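Side-chain contacts in PlaB phospholipase (Legionella pneumophila, PDB 6ZTI), which acts as a phospholipase of the alpha/beta hydrolase class, binds NAD-type dinucleotides and forms tetramers that control its activity: residues Val52-Leu57 / Ala85-Asp90; Met172-Asn177 / Ile344-Asp349; Gln254-Gly259 / Asp301-Leu306; Ser267-Asn270 / Ile274-Ile277. All blocks are in the same frame, centred on the assembly; numbering follows the deposited sequence.

Contact 1 (Val52-Leu57 / Ala85-Asp90); sequences VGNIYL and ADKLRD
Lys-87 meets Asn-54 and Tyr-56 inside a beta-alpha-beta crossover of the parallel sheet. Strand 55-60 leads into helix 69-89, which returns the chain to strand 93-99 on the far side of strand 16-21. The contact ties Asn-54 and Tyr-56, at the N-terminal side of strand 55-60, to the last turn of the helix. Lys-87 reaches across from the helix with its chain extended beyond CG, so that its ammonium ends between two oxygens. NZ donates to Asn-54 OD1 at 2.7 Å. This bond approaches OD1 nearly end-on, with a C=O...N angle of 163°. NZ also donates to Tyr-56 OH, again at 2.7 Å. Here the nitrogen sits at the ring edge, in the ring plane, and not over a face. The Tyr-56 and Lys-87 side chains come from opposite directions. CG of Tyr-56 lies beside the backbone N and anti to the carbonyl carbon (chi1 -73°), and the ring points at the helix. The carbonyl Gly-53 O stands 3.5 Å from Lys-87 NZ, a longer approach that may still ease the charge. That carbonyl accepts a hydrogen bond from Asn-472 of the second subunit. Tyr-56 also rests on Ile-84 of the helix and Ile-17 of the neighbouring strand. At Leu-57 an antiparallel strand of the second subunit continues the sheet. The arrangement joins the outermost strand within the chain to the crossover helix that covers it, as in the alpha/beta hydrolase fold.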
loop_
_atom_site.group_PDB
_atom_site.type_symbol
_atom_site.label_atom_id
_atom_site.label_comp_id
_atom_site.label_asym_id
_atom_site.label_seq_id
_atom_site.Cartn_x
_atom_site.Cartn_y
_atom_site.Cartn_z
ATOM N N VAL B 52 -37.092 26.791 -32.468
ATOM C CA VAL B 52 -37.103 27.287 -31.100
ATOM C C VAL B 52 -37.412 26.125 -30.173
ATOM O O VAL B 52 -38.365 25.367 -30.397
ATOM C CB VAL B 52 -38.128 28.418 -30.940
ATOM C CG1 VAL B 52 -38.173 28.891 -29.494
ATOM C CG2 VAL B 52 -37.787 29.569 -31.875
ATOM N N GLY B 53 -36.595 25.967 -29.140
ATOM C CA GLY B 53 -36.759 24.887 -28.197
ATOM C C GLY B 53 -36.023 23.612 -28.540
ATOM O O GLY B 53 -36.193 22.615 -27.829
ATOM N N ASN B 54 -35.210 23.604 -29.600
ATOM C CA ASN B 54 -34.440 22.421 -29.972
ATOM C C ASN B 54 -32.951 22.565 -29.666
ATOM O O ASN B 54 -32.131 21.831 -30.228
ATOM C CB ASN B 54 -34.656 22.089 -31.447
ATOM C CG ASN B 54 -35.822 21.137 -31.657
ATOM O OD1 ASN B 54 -36.303 20.503 -30.713
ATOM N ND2 ASN B 54 -36.274 21.027 -32.893
ATOM N N ILE B 55 -32.588 23.481 -28.774
ATOM C CA ILE B 55 -31.242 23.558 -28.220
ATOM C C ILE B 55 -31.327 23.138 -26.759
ATOM O O ILE B 55 -32.114 23.705 -25.989
ATOM C CB ILE B 55 -30.642 24.966 -28.361
ATOM C CG1 ILE B 55 -30.567 25.348 -29.843
ATOM C CG2 ILE B 55 -29.264 25.022 -27.699
ATOM C CD1 ILE B 55 -30.166 26.795 -30.095
ATOM N N TYR B 56 -30.521 22.145 -26.384
ATOM C CA TYR B 56 -30.582 21.521 -25.074
ATOM C C TYR B 56 -29.261 21.671 -24.337
ATOM O O TYR B 56 -28.183 21.522 -24.919
ATOM C CB TYR B 56 -30.925 20.040 -25.188
ATOM C CG TYR B 56 -32.365 19.795 -25.546
ATOM C CD1 TYR B 56 -32.798 19.893 -26.859
ATOM C CD2 TYR B 56 -33.301 19.479 -24.569
ATOM C CE1 TYR B 56 -34.138 19.680 -27.190
ATOM C CE2 TYR B 56 -34.639 19.261 -24.898
ATOM C CZ TYR B 56 -35.042 19.361 -26.206
ATOM O OH TYR B 56 -36.362 19.155 -26.540
ATOM N N LEU B 57 -29.362 21.949 -23.049
ATOM C CA LEU B 57 -28.214 21.959 -22.164
ATOM C C LEU B 57 -28.140 20.609 -21.460
ATOM O O LEU B 57 -29.090 20.204 -20.779
ATOM C CB LEU B 57 -28.316 23.110 -21.168
ATOM C CG LEU B 57 -28.471 24.504 -21.758
ATOM C CD1 LEU B 57 -28.342 25.537 -20.637
ATOM C CD2 LEU B 57 -27.456 24.763 -22.861
ATOM N N ALA B 85 -37.306 11.631 -27.414
ATOM C CA ALA B 85 -37.670 10.412 -28.136
ATOM C C ALA B 85 -38.662 10.706 -29.260
ATOM O O ALA B 85 -38.496 10.240 -30.393
ATOM C CB ALA B 85 -38.252 9.376 -27.167
ATOM N N ASP B 86 -39.710 11.474 -28.955
ATOM C CA ASP B 86 -40.700 11.812 -29.973
ATOM C C ASP B 86 -40.057 12.544 -31.147
ATOM O O ASP B 86 -40.336 12.234 -32.310
ATOM C CB ASP B 86 -41.823 12.651 -29.348
ATOM C CG ASP B 86 -41.318 13.938 -28.696
ATOM O OD1 ASP B 86 -40.116 14.028 -28.348
ATOM O OD2 ASP B 86 -42.138 14.868 -28.526
ATOM N N LYS B 87 -39.185 13.516 -30.862
ATOM C CA LYS B 87 -38.547 14.281 -31.931
ATOM C C LYS B 87 -37.653 13.394 -32.791
ATOM O O LYS B 87 -37.563 13.583 -34.010
ATOM C CB LYS B 87 -37.737 15.434 -31.335
ATOM C CG LYS B 87 -38.541 16.332 -30.446
ATOM C CD LYS B 87 -37.755 17.541 -30.013
ATOM C CE LYS B 87 -38.691 18.614 -29.444
ATOM N NZ LYS B 87 -37.957 19.672 -28.684
ATOM N N LEU B 88 -36.976 12.427 -32.171
ATOM C CA LEU B 88 -36.134 11.517 -32.937
ATOM C C LEU B 88 -36.976 10.570 -33.788
ATOM O O LEU B 88 -36.626 10.291 -34.939
ATOM C CB LEU B 88 -35.213 10.738 -31.997
ATOM C CG LEU B 88 -34.182 11.571 -31.214
ATOM C CD1 LEU B 88 -33.422 10.718 -30.215
ATOM C CD2 LEU B 88 -33.194 12.270 -32.148
ATOM N N ARG B 89 -38.090 10.069 -33.247
ATOM C CA ARG B 89 -38.964 9.214 -34.047
ATOM C C ARG B 89 -39.403 9.924 -35.322
ATOM O O ARG B 89 -39.516 9.299 -36.382
ATOM C CB ARG B 89 -40.189 8.783 -33.237
ATOM C CG ARG B 89 -40.106 7.378 -32.667
ATOM C CD ARG B 89 -41.450 6.915 -32.110
ATOM N NE ARG B 89 -41.936 7.773 -31.028
ATOM C CZ ARG B 89 -41.504 7.718 -29.769
ATOM N NH1 ARG B 89 -40.560 6.852 -29.416
ATOM N NH2 ARG B 89 -42.013 8.541 -28.857
ATOM N N ASP B 90 -39.657 11.231 -35.236
ATOM C CA ASP B 90 -40.129 12.010 -36.372
ATOM C C ASP B 90 -39.002 12.411 -37.322
ATOM O O ASP B 90 -39.198 13.291 -38.168
ATOM C CB ASP B 90 -40.877 13.255 -35.877
ATOM C CG ASP B 90 -41.578 13.997 -37.000
ATOM O OD1 ASP B 90 -42.570 13.464 -37.545
ATOM O OD2 ASP B 90 -41.127 15.110 -37.347
#

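Contact 2 (Met172-Asn177 / Ile344-Asp349); sequences MSWQLN and IFRLID
The guanidinium atom Arg-346 NH1 makes a salt bridge with Glu-456 OE1 on strand 452-463, while the stem of the same side chain packs on Trp-174. The contact with the indole is made mainly by the carbons CB and CD. Arg-346 CB lies over the face of the six-membered ring, 3.9 Å from its centroid and 27° off the normal. This is a CH-pi contact. Farther along, Arg-346 CD sits 3.6 Å above the ring plane, shifted toward the rim. CG of Arg-346 is anti to the backbone N (chi1 -174°) and the chain runs straight on to NE, which carries the stem across the indole. The guanidinium itself is tilted 47° from the ring plane, so the two do not stack flat. Trp-174 belongs to helix 171-180, which lies in sequence between two strands of the parallel hydrolase sheet. Arg-346 and Ile-344 project from strand 340-349 of the separate mixed sheet. The indole thus joins the alpha/beta hydrolase part of the chain to the later beta part. Ile-344 takes the ring edge: its CG2 is 3.7 Å from Trp-174 CZ3, near the ring plane. The carbonyl Ile-344 O also lies in plane at that edge, 3.7 Å from Trp-174 CZ3. Met-454 and Lys-390, from the strands flanking 340-349, also touch the indole.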
loop_
_atom_site.group_PDB
_atom_site.type_symbol
_atom_site.label_atom_id
_atom_site.label_comp_id
_atom_site.label_asym_id
_atom_site.label_seq_id
_atom_site.Cartn_x
_atom_site.Cartn_y
_atom_site.Cartn_z
ATOM N N MET B 172 -8.985 2.091 -19.557
ATOM C CA MET B 172 -10.322 2.330 -20.090
ATOM C C MET B 172 -10.268 3.175 -21.362
ATOM O O MET B 172 -10.920 2.845 -22.362
ATOM C CB MET B 172 -11.204 2.980 -19.033
ATOM C CG MET B 172 -11.677 1.995 -18.001
ATOM S SD MET B 172 -12.670 2.749 -16.712
ATOM C CE MET B 172 -11.415 3.687 -15.849
ATOM N N SER B 173 -9.492 4.262 -21.356
ATOM C CA SER B 173 -9.401 5.069 -22.566
ATOM C C SER B 173 -8.694 4.308 -23.690
ATOM O O SER B 173 -9.061 4.446 -24.866
ATOM C CB SER B 173 -8.701 6.394 -22.274
ATOM O OG SER B 173 -7.342 6.189 -21.978
ATOM N N TRP B 174 -7.693 3.484 -23.357
ATOM C CA TRP B 174 -7.070 2.641 -24.379
ATOM C C TRP B 174 -8.110 1.778 -25.076
ATOM O O TRP B 174 -8.137 1.685 -26.309
ATOM C CB TRP B 174 -5.997 1.752 -23.750
ATOM C CG TRP B 174 -5.218 0.904 -24.754
ATOM C CD1 TRP B 174 -5.638 -0.238 -25.371
ATOM C CD2 TRP B 174 -3.891 1.146 -25.232
ATOM N NE1 TRP B 174 -4.662 -0.717 -26.208
ATOM C CE2 TRP B 174 -3.580 0.115 -26.142
ATOM C CE3 TRP B 174 -2.935 2.133 -24.979
ATOM C CZ2 TRP B 174 -2.358 0.043 -26.796
ATOM C CZ3 TRP B 174 -1.735 2.068 -25.638
ATOM C CH2 TRP B 174 -1.448 1.020 -26.528
ATOM N N GLN B 175 -8.965 1.116 -24.289
ATOM C CA GLN B 175 -10.009 0.262 -24.845
ATOM C C GLN B 175 -10.936 1.050 -25.758
ATOM O O GLN B 175 -11.252 0.612 -26.872
ATOM C CB GLN B 175 -10.800 -0.390 -23.707
ATOM C CG GLN B 175 -12.026 -1.201 -24.145
ATOM C CD GLN B 175 -12.721 -1.869 -22.979
ATOM O OE1 GLN B 175 -13.472 -1.230 -22.235
ATOM N NE2 GLN B 175 -12.475 -3.162 -22.809
ATOM N N LEU B 176 -11.402 2.214 -25.304
ATOM C CA LEU B 176 -12.305 2.992 -26.146
ATOM C C LEU B 176 -11.608 3.440 -27.427
ATOM O O LEU B 176 -12.160 3.313 -28.525
ATOM C CB LEU B 176 -12.844 4.190 -25.366
ATOM C CG LEU B 176 -13.845 5.065 -26.125
ATOM C CD1 LEU B 176 -15.100 4.286 -26.526
ATOM C CD2 LEU B 176 -14.219 6.287 -25.299
ATOM N N ASN B 177 -10.375 3.926 -27.315
ATOM C CA ASN B 177 -9.715 4.470 -28.488
ATOM C C ASN B 177 -9.247 3.378 -29.432
ATOM O O ASN B 177 -9.180 3.602 -30.646
ATOM C CB ASN B 177 -8.565 5.350 -28.036
ATOM C CG ASN B 177 -9.055 6.603 -27.379
ATOM O OD1 ASN B 177 -10.241 6.956 -27.481
ATOM N ND2 ASN B 177 -8.168 7.284 -26.689
ATOM N N ILE B 344 1.849 6.659 -25.998
ATOM C CA ILE B 344 1.337 5.826 -24.915
ATOM C C ILE B 344 1.867 4.421 -25.172
ATOM O O ILE B 344 1.492 3.787 -26.164
ATOM C CB ILE B 344 -0.198 5.840 -24.841
ATOM C CG1 ILE B 344 -0.718 7.266 -24.674
ATOM C CG2 ILE B 344 -0.700 4.978 -23.639
ATOM C CD1 ILE B 344 -2.220 7.407 -24.924
ATOM N N PHE B 345 2.742 3.935 -24.296
ATOM C CA PHE B 345 3.293 2.591 -24.423
ATOM C C PHE B 345 2.479 1.620 -23.589
ATOM O O PHE B 345 2.126 1.903 -22.437
ATOM C CB PHE B 345 4.756 2.502 -23.973
ATOM C CG PHE B 345 5.720 3.314 -24.796
ATOM C CD1 PHE B 345 6.320 2.782 -25.915
ATOM C CD2 PHE B 345 6.070 4.589 -24.403
ATOM C CE1 PHE B 345 7.213 3.525 -26.643
ATOM C CE2 PHE B 345 6.953 5.338 -25.132
ATOM C CZ PHE B 345 7.530 4.808 -26.246
ATOM N N ARG B 346 2.192 0.470 -24.186
ATOM C CA ARG B 346 1.557 -0.654 -23.523
ATOM C C ARG B 346 2.485 -1.844 -23.666
ATOM O O ARG B 346 2.732 -2.305 -24.785
ATOM C CB ARG B 346 0.202 -0.955 -24.140
ATOM C CG ARG B 346 -0.552 -2.016 -23.399
ATOM C CD ARG B 346 -1.725 -2.510 -24.201
ATOM N NE ARG B 346 -2.601 -3.343 -23.390
ATOM C CZ ARG B 346 -3.460 -4.217 -23.892
ATOM N NH1 ARG B 346 -3.559 -4.371 -25.210
ATOM N NH2 ARG B 346 -4.227 -4.924 -23.077
ATOM N N LEU B 347 2.993 -2.329 -22.542
ATOM C CA LEU B 347 3.956 -3.423 -22.503
ATOM C C LEU B 347 3.291 -4.690 -21.992
ATOM O O LEU B 347 2.879 -4.756 -20.827
ATOM C CB LEU B 347 5.134 -3.054 -21.606
ATOM C CG LEU B 347 6.565 -3.187 -22.118
ATOM C CD1 LEU B 347 6.715 -4.332 -23.114
ATOM C CD2 LEU B 347 7.019 -1.861 -22.711
ATOM N N ILE B 348 3.242 -5.717 -22.838
ATOM C CA ILE B 348 2.615 -6.986 -22.513
ATOM C C ILE B 348 3.527 -8.117 -22.971
ATOM O O ILE B 348 4.576 -7.893 -23.588
ATOM C CB ILE B 348 1.221 -7.125 -23.157
ATOM C CG1 ILE B 348 1.316 -6.875 -24.660
ATOM C CG2 ILE B 348 0.241 -6.128 -22.528
ATOM C CD1 ILE B 348 0.034 -7.194 -25.418
ATOM N N ASP B 349 3.127 -9.346 -22.646
ATOM C CA ASP B 349 3.783 -10.540 -23.156
ATOM C C ASP B 349 2.737 -11.435 -23.785
ATOM O O ASP B 349 1.538 -11.146 -23.749
ATOM C CB ASP B 349 4.590 -11.273 -22.078
ATOM C CG ASP B 349 3.735 -12.042 -21.066
ATOM O OD1 ASP B 349 2.532 -12.326 -21.294
ATOM O OD2 ASP B 349 4.313 -12.379 -20.008
#

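Contact 3 (Gln254-Gly259 / Asp301-Leu306)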
loop_
_atom_site.group_PDB
_atom_site.type_symbol
_atom_site.label_atom_id
_atom_site.label_comp_id
_atom_site.label_asym_id
_atom_site.label_seq_id
_atom_site.Cartn_x
_atom_site.Cartn_y
_atom_site.Cartn_z
ATOM N N GLN B 254 -9.629 6.819 -39.211
ATOM C CA GLN B 254 -10.018 7.574 -40.382
ATOM C C GLN B 254 -9.787 9.057 -40.122
ATOM O O GLN B 254 -9.779 9.494 -38.972
ATOM C CB GLN B 254 -11.481 7.314 -40.718
ATOM C CG GLN B 254 -11.751 5.885 -41.147
ATOM C CD GLN B 254 -11.024 5.529 -42.424
ATOM O OE1 GLN B 254 -10.205 4.604 -42.459
ATOM N NE2 GLN B 254 -11.316 6.267 -43.483
ATOM N N PRO B 255 -9.580 9.846 -41.170
ATOM C CA PRO B 255 -9.364 11.282 -40.971
ATOM C C PRO B 255 -10.530 11.926 -40.239
ATOM O O PRO B 255 -11.699 11.682 -40.550
ATOM C CB PRO B 255 -9.244 11.824 -42.403
ATOM C CG PRO B 255 -8.880 10.647 -43.245
ATOM C CD PRO B 255 -9.556 9.476 -42.599
ATOM N N MET B 256 -10.203 12.782 -39.278
ATOM C CA MET B 256 -11.196 13.608 -38.609
ATOM C C MET B 256 -10.744 15.061 -38.621
ATOM O O MET B 256 -9.564 15.358 -38.401
ATOM C CB MET B 256 -11.423 13.149 -37.157
ATOM C CG MET B 256 -12.579 13.875 -36.461
ATOM S SD MET B 256 -13.008 13.287 -34.790
ATOM C CE MET B 256 -13.517 11.601 -35.149
ATOM N N ALA B 257 -11.694 15.960 -38.870
ATOM C CA ALA B 257 -11.422 17.389 -38.809
ATOM C C ALA B 257 -10.751 17.748 -37.489
ATOM O O ALA B 257 -11.133 17.260 -36.424
ATOM C CB ALA B 257 -12.731 18.173 -38.965
ATOM N N PHE B 258 -9.733 18.601 -37.568
ATOM C CA PHE B 258 -8.924 18.939 -36.405
ATOM C C PHE B 258 -8.403 20.351 -36.574
ATOM O O PHE B 258 -7.699 20.643 -37.543
ATOM C CB PHE B 258 -7.760 17.953 -36.231
ATOM C CG PHE B 258 -6.830 18.303 -35.104
ATOM C CD1 PHE B 258 -7.252 18.211 -33.796
ATOM C CD2 PHE B 258 -5.533 18.734 -35.355
ATOM C CE1 PHE B 258 -6.416 18.540 -32.759
ATOM C CE2 PHE B 258 -4.697 19.055 -34.330
ATOM C CZ PHE B 258 -5.140 18.959 -33.022
ATOM N N GLY B 259 -8.723 21.209 -35.621
ATOM C CA GLY B 259 -8.271 22.583 -35.659
ATOM C C GLY B 259 -7.765 23.021 -34.307
ATOM O O GLY B 259 -8.385 22.742 -33.280
ATOM N N ASP B 301 -18.208 16.301 -49.166
ATOM C CA ASP B 301 -17.455 17.365 -49.823
ATOM C C ASP B 301 -17.279 18.565 -48.908
ATOM O O ASP B 301 -16.179 19.112 -48.789
ATOM C CB ASP B 301 -18.168 17.788 -51.109
ATOM C CG ASP B 301 -18.278 16.659 -52.120
ATOM O OD1 ASP B 301 -17.230 16.097 -52.511
ATOM O OD2 ASP B 301 -19.416 16.324 -52.514
ATOM N N SER B 302 -18.367 19.021 -48.290
ATOM C CA SER B 302 -18.265 20.134 -47.359
ATOM C C SER B 302 -17.407 19.769 -46.157
ATOM O O SER B 302 -16.679 20.619 -45.634
ATOM C CB SER B 302 -19.659 20.572 -46.917
ATOM O OG SER B 302 -20.454 19.459 -46.528
ATOM N N TYR B 303 -17.478 18.512 -45.708
ATOM C CA TYR B 303 -16.651 18.066 -44.597
ATOM C C TYR B 303 -15.175 18.167 -44.946
ATOM O O TYR B 303 -14.384 18.710 -44.171
ATOM C CB TYR B 303 -17.001 16.627 -44.213
ATOM C CG TYR B 303 -16.242 16.119 -42.997
ATOM C CD1 TYR B 303 -16.533 16.595 -41.728
ATOM C CD2 TYR B 303 -15.251 15.162 -43.122
ATOM C CE1 TYR B 303 -15.856 16.135 -40.609
ATOM C CE2 TYR B 303 -14.571 14.686 -42.011
ATOM C CZ TYR B 303 -14.880 15.181 -40.754
ATOM O OH TYR B 303 -14.213 14.733 -39.643
ATOM N N ASN B 304 -14.783 17.623 -46.105
ATOM C CA ASN B 304 -13.378 17.641 -46.495
ATOM C C ASN B 304 -12.889 19.060 -46.736
ATOM O O ASN B 304 -11.715 19.367 -46.486
ATOM C CB ASN B 304 -13.166 16.791 -47.749
ATOM C CG ASN B 304 -13.266 15.319 -47.465
ATOM O OD1 ASN B 304 -13.136 14.887 -46.324
ATOM N ND2 ASN B 304 -13.485 14.535 -48.505
ATOM N N LYS B 305 -13.765 19.933 -47.235
ATOM C CA LYS B 305 -13.428 21.349 -47.318
ATOM C C LYS B 305 -13.060 21.892 -45.941
ATOM O O LYS B 305 -12.021 22.539 -45.772
ATOM C CB LYS B 305 -14.605 22.115 -47.920
ATOM C CG LYS B 305 -14.379 23.604 -48.148
ATOM C CD LYS B 305 -15.148 24.084 -49.386
ATOM C CE LYS B 305 -15.915 25.378 -49.135
ATOM N NZ LYS B 305 -16.738 25.769 -50.324
ATOM N N LEU B 306 -13.887 21.603 -44.935
ATOM C CA LEU B 306 -13.626 22.085 -43.582
ATOM C C LEU B 306 -12.386 21.441 -42.976
ATOM O O LEU B 306 -11.637 22.099 -42.236
ATOM C CB LEU B 306 -14.846 21.819 -42.708
ATOM C CG LEU B 306 -14.912 22.463 -41.328
ATOM C CD1 LEU B 306 -14.334 23.854 -41.339
ATOM C CD2 LEU B 306 -16.357 22.523 -40.880
HETATM O O HOH W 1 -14.091 11.478 -38.999
#
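Tyr-303 reaches from helix 300-320 to Ala-257, in the segment that runs into strand 257-261, outermost within the chain in the parallel hydrolase sheet. The tight part of this helix-on-sheet contact is the buried phenol end. Ala-257 N donates to Tyr-303 OH at 2.9 Å, and the bond is nearly straight, with an N-H...O angle of 169°. The same hydroxyl is hydrogen-bonded to Ser-192 O on the neighbouring strand 191-197. One phenol thus links the backbones of two adjacent strands. A few carbons lie against it. Ala-257 CB points at the helix and lies 4.1 Å from Tyr-303 CE1. Met-256 turns mainly away, yet its CG comes within 3.7 Å of Tyr-303 OH. With chi1 at -176° the ring swings away from the backbone N of Tyr-303 and across to the strand, although its CB does not point there. Phe-193 meets the Tyr-303 ring edge-to-face, so the aromatic part is also held from within the sheet. The other side is looser. Pro-255 is exposed and is linked to the tyrosine through a water. Pro-255 O is 4.1 Å from Tyr-303 OH, too far for a direct bond. The water fills the step: it donates to Pro-255 O at 2.9 Å and weakly to Tyr-303 OH at 3.3 Å.

Contact 4 (Ser267-Asn270 / Ile274-Ile277)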
loop_
_atom_site.group_PDB
_atom_site.type_symbol
_atom_site.label_atom_id
_atom_site.label_comp_id
_atom_site.label_asym_id
_atom_site.label_seq_id
_atom_site.Cartn_x
_atom_site.Cartn_y
_atom_site.Cartn_z
ATOM N N SER B 267 -10.498 26.899 -19.967
ATOM C CA SER B 267 -11.573 27.344 -19.105
ATOM C C SER B 267 -11.441 28.835 -18.852
ATOM O O SER B 267 -10.468 29.478 -19.259
ATOM C CB SER B 267 -11.543 26.577 -17.776
ATOM O OG SER B 267 -11.723 25.198 -18.001
ATOM N N GLY B 268 -12.439 29.379 -18.174
ATOM C CA GLY B 268 -12.381 30.745 -17.696
ATOM C C GLY B 268 -13.078 31.717 -18.624
ATOM O O GLY B 268 -13.138 31.529 -19.847
ATOM N N LYS B 269 -13.617 32.790 -18.036
ATOM C CA LYS B 269 -14.326 33.786 -18.836
ATOM C C LYS B 269 -13.379 34.628 -19.694
ATOM O O LYS B 269 -13.812 35.179 -20.709
ATOM C CB LYS B 269 -15.177 34.685 -17.927
ATOM C CG LYS B 269 -16.376 33.957 -17.311
ATOM C CD LYS B 269 -17.456 34.908 -16.840
ATOM C CE LYS B 269 -17.184 35.435 -15.443
ATOM N NZ LYS B 269 -18.323 36.272 -14.949
ATOM N N ASN B 270 -12.092 34.702 -19.342
ATOM C CA ASN B 270 -11.145 35.483 -20.138
ATOM C C ASN B 270 -10.977 34.885 -21.530
ATOM O O ASN B 270 -11.273 35.533 -22.543
ATOM C CB ASN B 270 -9.779 35.556 -19.441
ATOM C CG ASN B 270 -9.821 36.286 -18.111
ATOM O OD1 ASN B 270 -10.471 37.323 -17.973
ATOM N ND2 ASN B 270 -9.105 35.748 -17.120
ATOM N N ILE B 274 -14.885 27.711 -24.578
ATOM C CA ILE B 274 -16.327 27.951 -24.708
ATOM C C ILE B 274 -16.807 28.928 -23.634
ATOM O O ILE B 274 -17.732 29.714 -23.869
ATOM C CB ILE B 274 -17.138 26.631 -24.681
ATOM C CG1 ILE B 274 -18.639 26.919 -24.880
ATOM C CG2 ILE B 274 -16.897 25.857 -23.405
ATOM C CD1 ILE B 274 -19.531 25.676 -25.044
ATOM N N ARG B 275 -16.163 28.920 -22.463
ATOM C CA ARG B 275 -16.622 29.762 -21.362
ATOM C C ARG B 275 -16.567 31.249 -21.702
ATOM O O ARG B 275 -17.384 32.027 -21.195
ATOM C CB ARG B 275 -15.782 29.490 -20.112
ATOM C CG ARG B 275 -16.267 30.235 -18.869
ATOM C CD ARG B 275 -17.587 29.672 -18.353
ATOM N NE ARG B 275 -18.020 30.293 -17.103
ATOM C CZ ARG B 275 -18.762 31.392 -17.030
ATOM N NH1 ARG B 275 -19.154 32.013 -18.138
ATOM N NH2 ARG B 275 -19.110 31.871 -15.841
ATOM N N SER B 276 -15.621 31.666 -22.545
ATOM C CA SER B 276 -15.416 33.081 -22.832
ATOM C C SER B 276 -16.372 33.643 -23.887
ATOM O O SER B 276 -16.340 34.855 -24.141
ATOM C CB SER B 276 -13.967 33.311 -23.274
ATOM O OG SER B 276 -13.714 32.788 -24.565
ATOM N N ILE B 277 -17.242 32.817 -24.466
ATOM C CA ILE B 277 -18.144 33.254 -25.527
ATOM C C ILE B 277 -19.275 34.077 -24.926
ATOM O O ILE B 277 -19.984 33.614 -24.025
ATOM C CB ILE B 277 -18.703 32.044 -26.293
ATOM C CG1 ILE B 277 -17.572 31.258 -26.947
ATOM C CG2 ILE B 277 -19.709 32.483 -27.337
ATOM C CD1 ILE B 277 -18.037 30.013 -27.660
HETATM O O HOH W 2 -15.928 36.726 -21.942
#
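Arg-275 and Lys-269 bury the most surface here, followed by Ser-276, in the long loop between strand 257-261 and helix 286-296. The two basic side chains lie side by side and point the same way. Lys-269 CG sits over the centre of the Arg-275 guanidinium face, 3.4 Å above its plane. Lys-269 CD continues toward the rim of the group, 3.6 Å from Arg-275 NH2. Arg-275 bends at its second torsion (chi2 71°), which brings the guanidinium alongside the lysine stem. Its CB meets the backbone, 3.3 Å from Gly-268 O. Gly-268 has a positive phi that suits a residue without a side chain. Ser-276 works closer to the backbone. Its CB packs 3.2 Å from Lys-269 O, and its CA makes a CH...O contact with the same carbonyl. Its OG turns to other parts of the loop, with hydrogen bonds to Gly-272 O and His-285 NE2. A water joins the two segments by donating to Lys-269 O and Ser-276 O, each at 2.9 Å. Residues 274-277 form a type I beta turn, which sets Arg-275 and Ser-276 side by side against the other segment. The like charges are near but not in contact, with Lys-269 NZ 4.6 Å from Arg-275 NH2. The lysine-arginine packing is probably that of methylenes on a flat cation, while solvent probably screens the like charges at this surface.

In the fold
Contacts 1 and 3 lie at the two outermost strands of the parallel sheet within the chain, centres 26 Å apart. Contact 4 sits in the loop after the strand of contact 3, about 8 Å from contact 1 (nearest atoms). Along the chain, contact 4 nests inside contact 3 and contact 3 inside contact 2. Contact 2 lies between the hydrolase part and the mixed sheet, its nearest atoms about 9 Å from contact 3 but about 20 Å from contacts 1 and 4. Its Ile-344 side chain is about 8 Å from that of NAD-binding Tyr-393 and about 13 Å from thio-NAD; that of Asn-270 in contact 4 is about 12 Å from the ligand. Contacts 1 and 3 lie away from these sites.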